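Local coordinates for protein immunoreactive 84kD antigen PG93 (Porphyromonas gingivalis, PDB 5M11) that is an essential bacterial surface component of the type IX secretion system and binds calcium and zinc ions, at residues Leu112-Ile117 and Ser235-Thr240; Gly688-Gly693 and Thr717-Trp722; Glu362-Gly367 and Gly401-Arg406; Ala47-Lys52 and Ala303-Phe308. All blocks are in the same frame, centred on the assembly; numbering follows the deposited sequence.

Contact 1: residues Leu112-Ile117 and Ser235-Thr240; sequences LNRLLI and SRLYVT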
loop_
_atom_site.group_PDB
_atom_site.type_symbol
_atom_site.label_atom_id
_atom_site.label_comp_id
_atom_site.label_asym_id
_atom_site.label_seq_id
_atom_site.Cartn_x
_atom_site.Cartn_y
_atom_site.Cartn_z
ATOM N N LEU A 112 -16.854 9.992 -7.234
ATOM C CA LEU A 112 -17.570 11.123 -6.625
ATOM C C LEU A 112 -17.171 12.401 -7.337
ATOM O O LEU A 112 -15.999 12.611 -7.638
ATOM C CB LEU A 112 -17.304 11.222 -5.116
ATOM C CG LEU A 112 -18.266 12.074 -4.316
ATOM C CD1 LEU A 112 -19.423 11.269 -3.813
ATOM C CD2 LEU A 112 -17.551 12.692 -3.135
ATOM N N ASN A 113 -18.143 13.242 -7.617
ATOM C CA ASN A 113 -17.948 14.511 -8.307
ATOM C C ASN A 113 -18.180 15.664 -7.335
ATOM O O ASN A 113 -17.482 16.672 -7.414
ATOM C CB ASN A 113 -18.885 14.609 -9.534
ATOM C CG ASN A 113 -18.853 13.406 -10.471
ATOM O OD1 ASN A 113 -17.791 12.940 -10.935
ATOM N ND2 ASN A 113 -20.027 12.876 -10.775
ATOM N N ARG A 114 -19.150 15.519 -6.403
ATOM C CA ARG A 114 -19.451 16.567 -5.420
ATOM C C ARG A 114 -19.912 15.976 -4.082
ATOM O O ARG A 114 -20.728 15.048 -4.047
ATOM C CB ARG A 114 -20.507 17.560 -5.970
ATOM C CG ARG A 114 -20.724 18.822 -5.129
ATOM C CD ARG A 114 -19.555 19.794 -5.157
ATOM N NE ARG A 114 -19.377 20.452 -6.458
ATOM C CZ ARG A 114 -18.230 20.991 -6.876
ATOM N NH1 ARG A 114 -17.150 20.947 -6.110
ATOM N NH2 ARG A 114 -18.160 21.581 -8.061
ATOM N N LEU A 115 -19.366 16.520 -2.987
ATOM C CA LEU A 115 -19.724 16.187 -1.612
ATOM C C LEU A 115 -20.133 17.485 -0.985
ATOM O O LEU A 115 -19.290 18.251 -0.532
ATOM C CB LEU A 115 -18.556 15.504 -0.877
ATOM C CG LEU A 115 -18.658 15.097 0.607
ATOM C CD1 LEU A 115 -20.033 14.586 0.986
ATOM C CD2 LEU A 115 -17.605 14.052 0.938
ATOM N N LEU A 116 -21.419 17.782 -1.069
ATOM C CA LEU A 116 -22.008 19.012 -0.589
ATOM C C LEU A 116 -22.663 18.821 0.781
ATOM O O LEU A 116 -23.627 18.073 0.892
ATOM C CB LEU A 116 -23.045 19.474 -1.634
ATOM C CG LEU A 116 -23.741 20.790 -1.344
ATOM C CD1 LEU A 116 -22.815 21.970 -1.598
ATOM C CD2 LEU A 116 -24.988 20.911 -2.166
ATOM N N ILE A 117 -22.172 19.512 1.816
ATOM C CA ILE A 117 -22.796 19.437 3.157
ATOM C C ILE A 117 -23.629 20.712 3.418
ATOM O O ILE A 117 -23.074 21.817 3.499
ATOM C CB ILE A 117 -21.775 19.191 4.298
ATOM C CG1 ILE A 117 -21.112 17.805 4.144
ATOM C CG2 ILE A 117 -22.447 19.391 5.663
ATOM C CD1 ILE A 117 -20.252 17.357 5.254
ATOM N N SER A 235 -10.804 24.456 -16.254
ATOM C CA SER A 235 -10.625 25.051 -14.932
ATOM C C SER A 235 -11.365 24.193 -13.937
ATOM O O SER A 235 -12.318 23.512 -14.336
ATOM C CB SER A 235 -11.171 26.474 -14.912
ATOM O OG SER A 235 -10.181 27.396 -15.327
ATOM N N ARG A 236 -10.956 24.211 -12.656
ATOM C CA ARG A 236 -11.632 23.418 -11.621
ATOM C C ARG A 236 -12.475 24.337 -10.722
ATOM O O ARG A 236 -12.055 25.466 -10.453
ATOM C CB ARG A 236 -10.603 22.626 -10.788
ATOM C CG ARG A 236 -9.927 21.461 -11.523
ATOM C CD ARG A 236 -8.412 21.420 -11.303
ATOM N NE ARG A 236 -7.705 22.392 -12.140
ATOM C CZ ARG A 236 -6.512 22.903 -11.863
ATOM N NH1 ARG A 236 -5.858 22.529 -10.770
ATOM N NH2 ARG A 236 -5.958 23.794 -12.682
ATOM N N LEU A 237 -13.647 23.863 -10.254
ATOM C CA LEU A 237 -14.514 24.625 -9.332
ATOM C C LEU A 237 -14.566 23.961 -7.966
ATOM O O LEU A 237 -15.024 22.829 -7.850
ATOM C CB LEU A 237 -15.958 24.825 -9.874
ATOM C CG LEU A 237 -17.058 25.255 -8.872
ATOM C CD1 LEU A 237 -16.964 26.717 -8.507
ATOM C CD2 LEU A 237 -18.409 25.046 -9.440
ATOM N N TYR A 238 -14.132 24.683 -6.932
ATOM C CA TYR A 238 -14.186 24.228 -5.542
ATOM C C TYR A 238 -15.229 25.061 -4.878
ATOM O O TYR A 238 -15.207 26.292 -4.961
ATOM C CB TYR A 238 -12.813 24.300 -4.843
ATOM C CG TYR A 238 -11.773 23.540 -5.630
ATOM C CD1 TYR A 238 -12.035 22.258 -6.105
ATOM C CD2 TYR A 238 -10.599 24.154 -6.043
ATOM C CE1 TYR A 238 -11.128 21.586 -6.922
ATOM C CE2 TYR A 238 -9.681 23.489 -6.859
ATOM C CZ TYR A 238 -9.952 22.202 -7.292
ATOM O OH TYR A 238 -9.066 21.509 -8.074
ATOM N N VAL A 239 -16.218 24.379 -4.343
ATOM C CA VAL A 239 -17.358 24.977 -3.665
ATOM C C VAL A 239 -16.996 25.066 -2.193
ATOM O O VAL A 239 -16.294 24.204 -1.657
ATOM C CB VAL A 239 -18.686 24.215 -3.958
ATOM C CG1 VAL A 239 -19.886 24.868 -3.272
ATOM C CG2 VAL A 239 -18.936 24.158 -5.466
ATOM N N THR A 240 -17.414 26.170 -1.570
ATOM C CA THR A 240 -17.144 26.517 -0.186
ATOM C C THR A 240 -18.310 27.405 0.293
ATOM O O THR A 240 -18.967 28.076 -0.516
ATOM C CB THR A 240 -15.736 27.172 -0.169
ATOM O OG1 THR A 240 -14.728 26.167 -0.031
ATOM C CG2 THR A 240 -15.569 28.221 0.845
#

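Contact 2: residues Gly688-Gly693 and Thr717-Trp722; sequences GVTIAG and TTEVKW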
loop_
_atom_site.group_PDB
_atom_site.type_symbol
_atom_site.label_atom_id
_atom_site.label_comp_id
_atom_site.label_asym_id
_atom_site.label_seq_id
_atom_site.Cartn_x
_atom_site.Cartn_y
_atom_site.Cartn_z
ATOM N N GLY A 688 -13.020 -17.537 26.162
ATOM C CA GLY A 688 -11.888 -18.074 26.925
ATOM C C GLY A 688 -10.828 -17.043 27.283
ATOM O O GLY A 688 -11.163 -15.872 27.487
ATOM N N VAL A 689 -9.529 -17.459 27.368
ATOM C CA VAL A 689 -8.411 -16.540 27.685
ATOM C C VAL A 689 -7.384 -16.469 26.542
ATOM O O VAL A 689 -7.236 -17.423 25.769
ATOM C CB VAL A 689 -7.686 -16.805 29.036
ATOM C CG1 VAL A 689 -8.621 -16.615 30.221
ATOM C CG2 VAL A 689 -7.011 -18.170 29.078
ATOM N N THR A 690 -6.664 -15.331 26.469
ATOM C CA THR A 690 -5.601 -15.078 25.501
ATOM C C THR A 690 -4.293 -14.754 26.232
ATOM O O THR A 690 -4.248 -13.802 27.027
ATOM C CB THR A 690 -5.991 -13.946 24.532
ATOM O OG1 THR A 690 -7.214 -14.304 23.892
ATOM C CG2 THR A 690 -4.898 -13.645 23.475
ATOM N N ILE A 691 -3.236 -15.562 25.964
ATOM C CA ILE A 691 -1.879 -15.323 26.463
ATOM C C ILE A 691 -1.272 -14.392 25.465
ATOM O O ILE A 691 -1.288 -14.710 24.279
ATOM C CB ILE A 691 -0.997 -16.596 26.699
ATOM C CG1 ILE A 691 -1.729 -17.721 27.508
ATOM C CG2 ILE A 691 0.350 -16.230 27.338
ATOM C CD1 ILE A 691 -2.390 -17.325 28.798
ATOM N N ALA A 692 -0.806 -13.224 25.906
ATOM C CA ALA A 692 -0.228 -12.248 24.991
ATOM C C ALA A 692 1.126 -11.741 25.507
ATOM O O ALA A 692 1.535 -12.116 26.612
ATOM C CB ALA A 692 -1.199 -11.100 24.775
ATOM N N GLY A 693 1.825 -10.959 24.673
ATOM C CA GLY A 693 3.159 -10.440 24.956
ATOM C C GLY A 693 4.249 -11.503 24.927
ATOM O O GLY A 693 5.349 -11.272 25.442
ATOM N N THR A 717 2.979 -17.036 17.153
ATOM C CA THR A 717 3.117 -15.592 17.024
ATOM C C THR A 717 3.445 -15.008 18.434
ATOM O O THR A 717 4.244 -15.575 19.172
ATOM C CB THR A 717 1.830 -15.017 16.363
ATOM O OG1 THR A 717 1.938 -13.594 16.190
ATOM C CG2 THR A 717 0.538 -15.373 17.136
ATOM N N THR A 718 2.845 -13.875 18.780
ATOM C CA THR A 718 3.000 -13.123 20.026
ATOM C C THR A 718 1.894 -13.549 20.983
ATOM O O THR A 718 1.962 -13.269 22.181
ATOM C CB THR A 718 2.983 -11.591 19.720
ATOM O OG1 THR A 718 2.597 -11.330 18.346
ATOM C CG2 THR A 718 4.335 -10.946 19.980
ATOM N N GLU A 719 0.889 -14.268 20.450
ATOM C CA GLU A 719 -0.264 -14.744 21.197
ATOM C C GLU A 719 -0.446 -16.264 21.119
ATOM O O GLU A 719 -0.057 -16.918 20.143
ATOM C CB GLU A 719 -1.545 -14.061 20.679
ATOM C CG GLU A 719 -1.766 -12.643 21.182
ATOM C CD GLU A 719 -2.821 -11.813 20.465
ATOM O OE1 GLU A 719 -3.675 -12.401 19.760
ATOM O OE2 GLU A 719 -2.812 -10.571 20.638
ATOM N N VAL A 720 -1.071 -16.800 22.171
ATOM C CA VAL A 720 -1.502 -18.191 22.384
ATOM C C VAL A 720 -2.916 -18.076 23.007
ATOM O O VAL A 720 -3.147 -17.185 23.825
ATOM C CB VAL A 720 -0.480 -19.010 23.247
ATOM C CG1 VAL A 720 -1.104 -20.266 23.859
ATOM C CG2 VAL A 720 0.759 -19.385 22.441
ATOM N N LYS A 721 -3.869 -18.908 22.573
ATOM C CA LYS A 721 -5.226 -18.850 23.124
ATOM C C LYS A 721 -5.621 -20.183 23.774
ATOM O O LYS A 721 -5.175 -21.259 23.347
ATOM C CB LYS A 721 -6.258 -18.429 22.063
ATOM C CG LYS A 721 -6.141 -16.957 21.680
ATOM C CD LYS A 721 -7.253 -16.477 20.742
ATOM C CE LYS A 721 -6.951 -15.117 20.128
ATOM N NZ LYS A 721 -7.319 -13.979 21.021
ATOM N N TRP A 722 -6.438 -20.091 24.837
ATOM C CA TRP A 722 -6.965 -21.242 25.558
ATOM C C TRP A 722 -8.482 -21.110 25.683
ATOM O O TRP A 722 -8.975 -20.061 26.106
ATOM C CB TRP A 722 -6.295 -21.391 26.938
ATOM C CG TRP A 722 -6.701 -22.635 27.689
ATOM C CD1 TRP A 722 -6.785 -23.903 27.193
ATOM C CD2 TRP A 722 -7.012 -22.731 29.090
ATOM N NE1 TRP A 722 -7.161 -24.777 28.187
ATOM C CE2 TRP A 722 -7.310 -24.084 29.362
ATOM C CE3 TRP A 722 -7.065 -21.800 30.149
ATOM C CZ2 TRP A 722 -7.675 -24.529 30.638
ATOM C CZ3 TRP A 722 -7.402 -22.250 31.416
ATOM C CH2 TRP A 722 -7.708 -23.596 31.650
#

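Contact 3: residues Glu362-Gly367 and Gly401-Arg406; sequences EQLGGG and GKAIAR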
loop_
_atom_site.group_PDB
_atom_site.type_symbol
_atom_site.label_atom_id
_atom_site.label_comp_id
_atom_site.label_asym_id
_atom_site.label_seq_id
_atom_site.Cartn_x
_atom_site.Cartn_y
_atom_site.Cartn_z
ATOM N N GLU A 362 19.489 15.147 -10.793
ATOM C CA GLU A 362 20.249 16.356 -10.420
ATOM C C GLU A 362 21.636 15.999 -9.904
ATOM O O GLU A 362 22.602 16.686 -10.234
ATOM C CB GLU A 362 19.512 17.172 -9.338
ATOM C CG GLU A 362 18.312 17.964 -9.834
ATOM C CD GLU A 362 17.357 18.502 -8.779
ATOM O OE1 GLU A 362 17.391 18.028 -7.618
ATOM O OE2 GLU A 362 16.536 19.377 -9.136
ATOM N N GLN A 363 21.719 14.945 -9.061
ATOM C CA GLN A 363 22.943 14.446 -8.430
ATOM C C GLN A 363 23.908 13.860 -9.455
ATOM O O GLN A 363 25.123 13.977 -9.283
ATOM C CB GLN A 363 22.610 13.390 -7.372
ATOM C CG GLN A 363 22.104 13.976 -6.065
ATOM C CD GLN A 363 21.454 12.948 -5.178
ATOM O OE1 GLN A 363 21.720 12.875 -3.977
ATOM N NE2 GLN A 363 20.564 12.147 -5.737
ATOM N N LEU A 364 23.377 13.220 -10.507
ATOM C CA LEU A 364 24.223 12.626 -11.535
ATOM C C LEU A 364 24.362 13.537 -12.742
ATOM O O LEU A 364 25.420 13.532 -13.385
ATOM C CB LEU A 364 23.712 11.253 -11.960
ATOM C CG LEU A 364 24.034 10.145 -10.983
ATOM C CD1 LEU A 364 23.224 8.904 -11.271
ATOM C CD2 LEU A 364 25.495 9.840 -10.977
ATOM N N GLY A 365 23.302 14.296 -13.037
ATOM C CA GLY A 365 23.245 15.237 -14.148
ATOM C C GLY A 365 23.229 14.590 -15.519
ATOM O O GLY A 365 23.771 13.491 -15.722
ATOM N N GLY A 366 22.623 15.291 -16.467
ATOM C CA GLY A 366 22.578 14.827 -17.843
ATOM C C GLY A 366 21.278 14.216 -18.301
ATOM O O GLY A 366 20.262 14.276 -17.604
ATOM N N GLY A 367 21.347 13.635 -19.492
ATOM C CA GLY A 367 20.232 13.024 -20.194
ATOM C C GLY A 367 20.095 11.534 -19.996
ATOM O O GLY A 367 20.803 10.744 -20.630
ATOM N N GLY A 401 24.455 8.472 0.918
ATOM C CA GLY A 401 23.249 9.285 0.755
ATOM C C GLY A 401 23.090 10.087 -0.520
ATOM O O GLY A 401 22.299 11.043 -0.548
ATOM N N LYS A 402 23.815 9.693 -1.585
ATOM C CA LYS A 402 23.783 10.348 -2.898
ATOM C C LYS A 402 24.043 9.328 -4.001
ATOM O O LYS A 402 24.673 8.301 -3.734
ATOM C CB LYS A 402 24.840 11.478 -2.971
ATOM C CG LYS A 402 24.509 12.757 -2.197
ATOM C CD LYS A 402 25.647 13.758 -2.226
ATOM C CE LYS A 402 25.401 14.925 -1.297
ATOM N NZ LYS A 402 26.437 15.984 -1.453
ATOM N N ALA A 403 23.576 9.599 -5.236
ATOM C CA ALA A 403 23.819 8.694 -6.365
ATOM C C ALA A 403 25.133 9.068 -6.994
ATOM O O ALA A 403 25.226 10.100 -7.661
ATOM C CB ALA A 403 22.689 8.776 -7.382
ATOM N N ILE A 404 26.168 8.260 -6.765
ATOM C CA ILE A 404 27.506 8.582 -7.275
ATOM C C ILE A 404 27.733 8.144 -8.761
ATOM O O ILE A 404 28.618 8.731 -9.389
ATOM C CB ILE A 404 28.635 8.047 -6.349
ATOM C CG1 ILE A 404 28.591 6.520 -6.171
ATOM C CG2 ILE A 404 28.627 8.759 -4.997
ATOM C CD1 ILE A 404 29.984 5.882 -5.917
ATOM N N ALA A 405 26.973 7.154 -9.338
ATOM C CA ALA A 405 27.215 6.749 -10.738
ATOM C C ALA A 405 26.024 6.101 -11.434
ATOM O O ALA A 405 25.257 5.395 -10.791
ATOM C CB ALA A 405 28.399 5.784 -10.809
ATOM N N ARG A 406 25.934 6.285 -12.779
ATOM C CA ARG A 406 24.982 5.621 -13.687
ATOM C C ARG A 406 25.768 4.822 -14.760
ATOM O O ARG A 406 26.548 5.391 -15.532
ATOM C CB ARG A 406 23.968 6.580 -14.349
ATOM C CG ARG A 406 23.043 5.834 -15.311
ATOM C CD ARG A 406 22.099 6.715 -16.084
ATOM N NE ARG A 406 22.687 7.210 -17.331
ATOM C CZ ARG A 406 22.441 6.711 -18.539
ATOM N NH1 ARG A 406 21.612 5.684 -18.687
ATOM N NH2 ARG A 406 23.017 7.238 -19.611
#

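Contact 4: residues Ala47-Lys52 and Ala303-Phe308; sequences APHEAK and AMPVAF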
loop_
_atom_site.group_PDB
_atom_site.type_symbol
_atom_site.label_atom_id
_atom_site.label_comp_id
_atom_site.label_asym_id
_atom_site.label_seq_id
_atom_site.Cartn_x
_atom_site.Cartn_y
_atom_site.Cartn_z
ATOM N N ALA A 47 -2.563 27.018 17.042
ATOM C CA ALA A 47 -1.506 26.348 17.792
ATOM C C ALA A 47 -0.448 25.739 16.837
ATOM O O ALA A 47 -0.803 25.346 15.714
ATOM C CB ALA A 47 -2.108 25.268 18.679
ATOM N N PRO A 48 0.850 25.654 17.260
ATOM C CA PRO A 48 1.877 25.070 16.375
ATOM C C PRO A 48 1.691 23.558 16.183
ATOM O O PRO A 48 2.216 22.740 16.962
ATOM C CB PRO A 48 3.189 25.399 17.086
ATOM C CG PRO A 48 2.820 25.519 18.512
ATOM C CD PRO A 48 1.433 26.080 18.550
ATOM N N HIS A 49 0.911 23.203 15.128
ATOM C CA HIS A 49 0.567 21.847 14.692
ATOM C C HIS A 49 -0.287 21.096 15.723
ATOM O O HIS A 49 -1.389 21.546 16.038
ATOM C CB HIS A 49 1.815 21.020 14.317
ATOM C CG HIS A 49 2.054 20.896 12.847
ATOM N ND1 HIS A 49 2.544 21.957 12.107
ATOM C CD2 HIS A 49 1.908 19.822 12.035
ATOM C CE1 HIS A 49 2.657 21.504 10.873
ATOM N NE2 HIS A 49 2.287 20.226 10.778
ATOM N N GLU A 50 0.249 19.962 16.251
ATOM C CA GLU A 50 -0.360 18.941 17.120
ATOM C C GLU A 50 -1.318 18.145 16.218
ATOM O O GLU A 50 -2.415 17.747 16.621
ATOM C CB GLU A 50 -1.027 19.514 18.395
ATOM C CG GLU A 50 -0.976 18.570 19.588
ATOM C CD GLU A 50 -2.217 17.727 19.818
ATOM O OE1 GLU A 50 -3.158 18.226 20.476
ATOM O OE2 GLU A 50 -2.242 16.561 19.361
ATOM N N ALA A 51 -0.866 17.934 14.959
ATOM C CA ALA A 51 -1.536 17.245 13.850
ATOM C C ALA A 51 -1.700 15.720 14.105
ATOM O O ALA A 51 -1.169 15.191 15.102
ATOM C CB ALA A 51 -0.736 17.482 12.582
ATOM N N LYS A 52 -2.432 15.012 13.204
ATOM C CA LYS A 52 -2.676 13.573 13.375
ATOM C C LYS A 52 -2.909 12.879 12.034
ATOM O O LYS A 52 -3.628 13.410 11.195
ATOM C CB LYS A 52 -3.912 13.388 14.295
ATOM C CG LYS A 52 -4.256 11.957 14.722
ATOM C CD LYS A 52 -5.583 11.914 15.496
ATOM C CE LYS A 52 -5.964 10.532 15.956
ATOM N NZ LYS A 52 -6.274 9.633 14.818
ATOM N N ALA A 303 2.627 29.048 3.031
ATOM C CA ALA A 303 2.763 27.589 3.133
ATOM C C ALA A 303 2.399 27.008 4.519
ATOM O O ALA A 303 2.631 27.638 5.554
ATOM C CB ALA A 303 4.180 27.183 2.774
ATOM N N MET A 304 1.803 25.802 4.505
ATOM C CA MET A 304 1.423 25.029 5.687
ATOM C C MET A 304 2.478 23.952 5.907
ATOM O O MET A 304 2.916 23.346 4.925
ATOM C CB MET A 304 0.034 24.391 5.523
ATOM C CG MET A 304 -1.118 25.313 5.808
ATOM S SD MET A 304 -1.557 25.286 7.557
ATOM C CE MET A 304 -1.186 27.019 7.998
ATOM N N PRO A 305 2.904 23.678 7.162
ATOM C CA PRO A 305 3.985 22.700 7.361
ATOM C C PRO A 305 3.513 21.247 7.520
ATOM O O PRO A 305 2.441 20.974 8.068
ATOM C CB PRO A 305 4.679 23.201 8.629
ATOM C CG PRO A 305 3.813 24.362 9.158
ATOM C CD PRO A 305 2.523 24.311 8.440
ATOM N N VAL A 306 4.321 20.308 7.006
ATOM C CA VAL A 306 4.043 18.876 7.089
ATOM C C VAL A 306 5.263 18.254 7.775
ATOM O O VAL A 306 6.299 18.029 7.144
ATOM C CB VAL A 306 3.683 18.250 5.705
ATOM C CG1 VAL A 306 3.737 16.725 5.730
ATOM C CG2 VAL A 306 2.311 18.724 5.219
ATOM N N ALA A 307 5.160 18.072 9.100
ATOM C CA ALA A 307 6.221 17.501 9.927
ATOM C C ALA A 307 6.280 15.977 9.753
ATOM O O ALA A 307 7.306 15.360 10.070
ATOM C CB ALA A 307 5.992 17.863 11.384
ATOM N N PHE A 308 5.186 15.379 9.216
ATOM C CA PHE A 308 5.069 13.941 8.972
ATOM C C PHE A 308 6.097 13.446 7.980
ATOM O O PHE A 308 6.172 13.951 6.854
ATOM C CB PHE A 308 3.683 13.556 8.443
ATOM C CG PHE A 308 2.491 14.085 9.197
ATOM C CD1 PHE A 308 1.977 13.393 10.288
ATOM C CD2 PHE A 308 1.830 15.233 8.769
ATOM C CE1 PHE A 308 0.841 13.857 10.957
ATOM C CE2 PHE A 308 0.700 15.699 9.442
ATOM C CZ PHE A 308 0.206 15.000 10.520
#

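Contact 1: residues Leu112-Ile117 and Ser235-Thr240
The carbonyl oxygen of Leu237 is gripped by two weak hydrogen bonds, both from the guanidinium of Arg114. NH1 of Arg114 lies 3.3 Å from Leu237 O and NH2 of Arg114 lies 3.4 Å from the same atom, so the oxygen sits in the fork between the two terminal nitrogens, at the edge of the group and in its plane. Both bonds are somewhat bent, about 150° at the hydrogen. Arginine suits this place because its long chain can span the gap between two strand axes that come no nearer than 9.1 Å. CG of Arg114 stands anti to the backbone N, and bends at chi2 and chi3 bring the end across. Val239, whose CB points at the other strand, lays CG2 over the centre of one guanidinium face, 3.5 Å from Arg114 CZ. Leu237 crosses the arginine at about a right angle, its CD2 3.7 Å from Arg114 NH2. Further along, CD1 of Leu116 only grazes CG1 of Val239, 4.4 Å away. NE of Arg114 makes a salt bridge with Asp152, on the first strand of the next blade. Arg114 is the second residue of a classic beta bulge, Asn113 and Arg114 both facing Ala125. Each segment lies on the first strand of a four-stranded propeller blade, as expected for strands lining the central channel, and the two run roughly parallel. The chemistry is therefore a charged group reaching between blades: Asp152 probably balances the charge and directs the guanidinium, while the backbone oxygen takes the edge between NH1 and NH2 and a valine methyl lies over one face.

Contact 2: residues Gly688-Gly693 and Thr717-Trp722
Strands 689-692 and 720-722 run antiparallel, their axes 4.6 Å apart at closest approach and 159° between their directions. Val689 with Trp722 and Ile691 with Val720 form hydrogen-bonded pairs, and Thr690 with Lys721 is the non-hydrogen-bonded pair between them. Each hydrogen-bonded pair exchanges two backbone bonds; the straightest, 179° at the hydrogen, runs 2.9 Å from Trp722 N to Val689 O. Gly688 leads in with backbone angles that suit glycine, its CA close against Trp722 O. On the face bearing Val689, Ile691, Val720 and Trp722 the side chains are apolar and buried. CG2 of Val689 meets the indole at its edge, 3.8 Å from Trp722 CE3, the two side chains lying side by side. The branched CB atoms of Ile691 and Val720 face each other 4.2 Å apart. On the other face Lys721 runs alongside Thr690 and turns at chi4 (-83°), so that NZ of Lys721 donates a hydrogen bond to Thr690 OG1 at 2.9 Å. Glu719 packs its CG against the methyl of Ala692. Strand 689-692 is the middle of a three-stranded sheet, with 675-677 on its other side, and Val689 and Trp722 both reach Phe754 of strand 749-756 in the second sheet, as in a beta-sandwich.

Contact 3: residues Glu362-Gly367 and Gly401-Arg406
Apolar packing dominates, and Leu364, in the last turn of helix 357-364, carries it. Its CG lies anti to the carbonyl carbon (chi1 -77°), which directs the two methyls down onto strand 402-407. CD1 of Leu364 is 3.9 Å from Ala403 CB and equally far from Arg406 CB, so it rests between the two side chains. CD2 of Leu364 instead settles on backbone, 3.3 Å from Ala403 O and 3.5 Å from Ala405 N. Alanine fits at 403 because its small methyl lets the helix come close; Phe398 and Phe396 of strand 394-399 also touch this patch. The polar side chains add contacts without bonding across: OE1 of Gln363 lies 3.3 Å from the aliphatic Lys402 CG, the two chains crossing at about a right angle, while its NE2 turns back in a weak hydrogen bond to Thr359 O. NH1 of Arg406 binds Asn393 O. Gly365, with positive phi, is where the chain leaves the helix. A classic beta bulge, Ile404 and Ala405 both facing Glu397, puts an extra residue in the strand, consistent with Ala403 and Arg406 both pointing to the helix; Ile404 points away, near the zinc ligand Lys399. No hydrogen bond joins the segments, so the fit of helix to blade edge rests on van der Waals contact.

Contact 4: residues Ala47-Lys52 and Ala303-Phe308
His49 is the first residue of 47-52 to reach across, from an irregular turn in which both it and Glu50 have positive phi. Its CB points at the other segment, and the imidazole slides past the ring of Pro305 in the opposite direction. CE1 of His49 lies 3.5 Å from Pro305 CB, a van der Waals contact between the imidazole carbon and the proline ring. Pro305 O lies at the edge of the imidazole, near its plane, 2.8 Å from His49 NE2. The tip of the imidazole also approaches Ala307, whose CB is 4.4 Å from His49 NE2. Next, Ala51 turns its methyl to Phe308, CB of Ala51 being 3.4 Å from Phe308 CZ and meeting the ring obliquely; the small residue leaves space for the phenyl tip. CG of Phe308 is anti to the carbonyl carbon (chi1 -49°), which swings the ring back toward 47-52. Lys52 presents only backbone, its N 3.8 Å from Phe308 CZ at the ring edge, while its side chain leads away to a hydrogen bond with Ser58 and a cation-pi contact with Phe54. Val306 and Phe308 also touch Ile19, in the connection before strand 22-27. Residues 47-52 join the last two strands of the first blade, and 303-308 run on from the end of the final strand of the seventh, so this loop-to-loop packing lies where the ring of a seven-bladed beta-propeller closes.

In the fold
Contacts 4 and 1 belong to the N-terminal propeller, their centres 25 Å apart: contact 4 brings its first blade to the chain leaving its last, and contact 1, formed wholly by chain between those ends, joins two first strands inside the ring. Contact 3 follows, packing a helix on the outer strand of a blade in the second propeller, its centre 32 Å from contact 4. Contact 2 comes last, in the C-terminal beta-sandwich, 51 Å centre to centre from contact 3 and on the opposite side of the chain's centre. None touches another. The four thus sample three domains of an elongated, almost all-beta surface protein, with contacts 1 and 4 joining distant parts of one propeller and contacts 2 and 3 joining nearer parts of the chain.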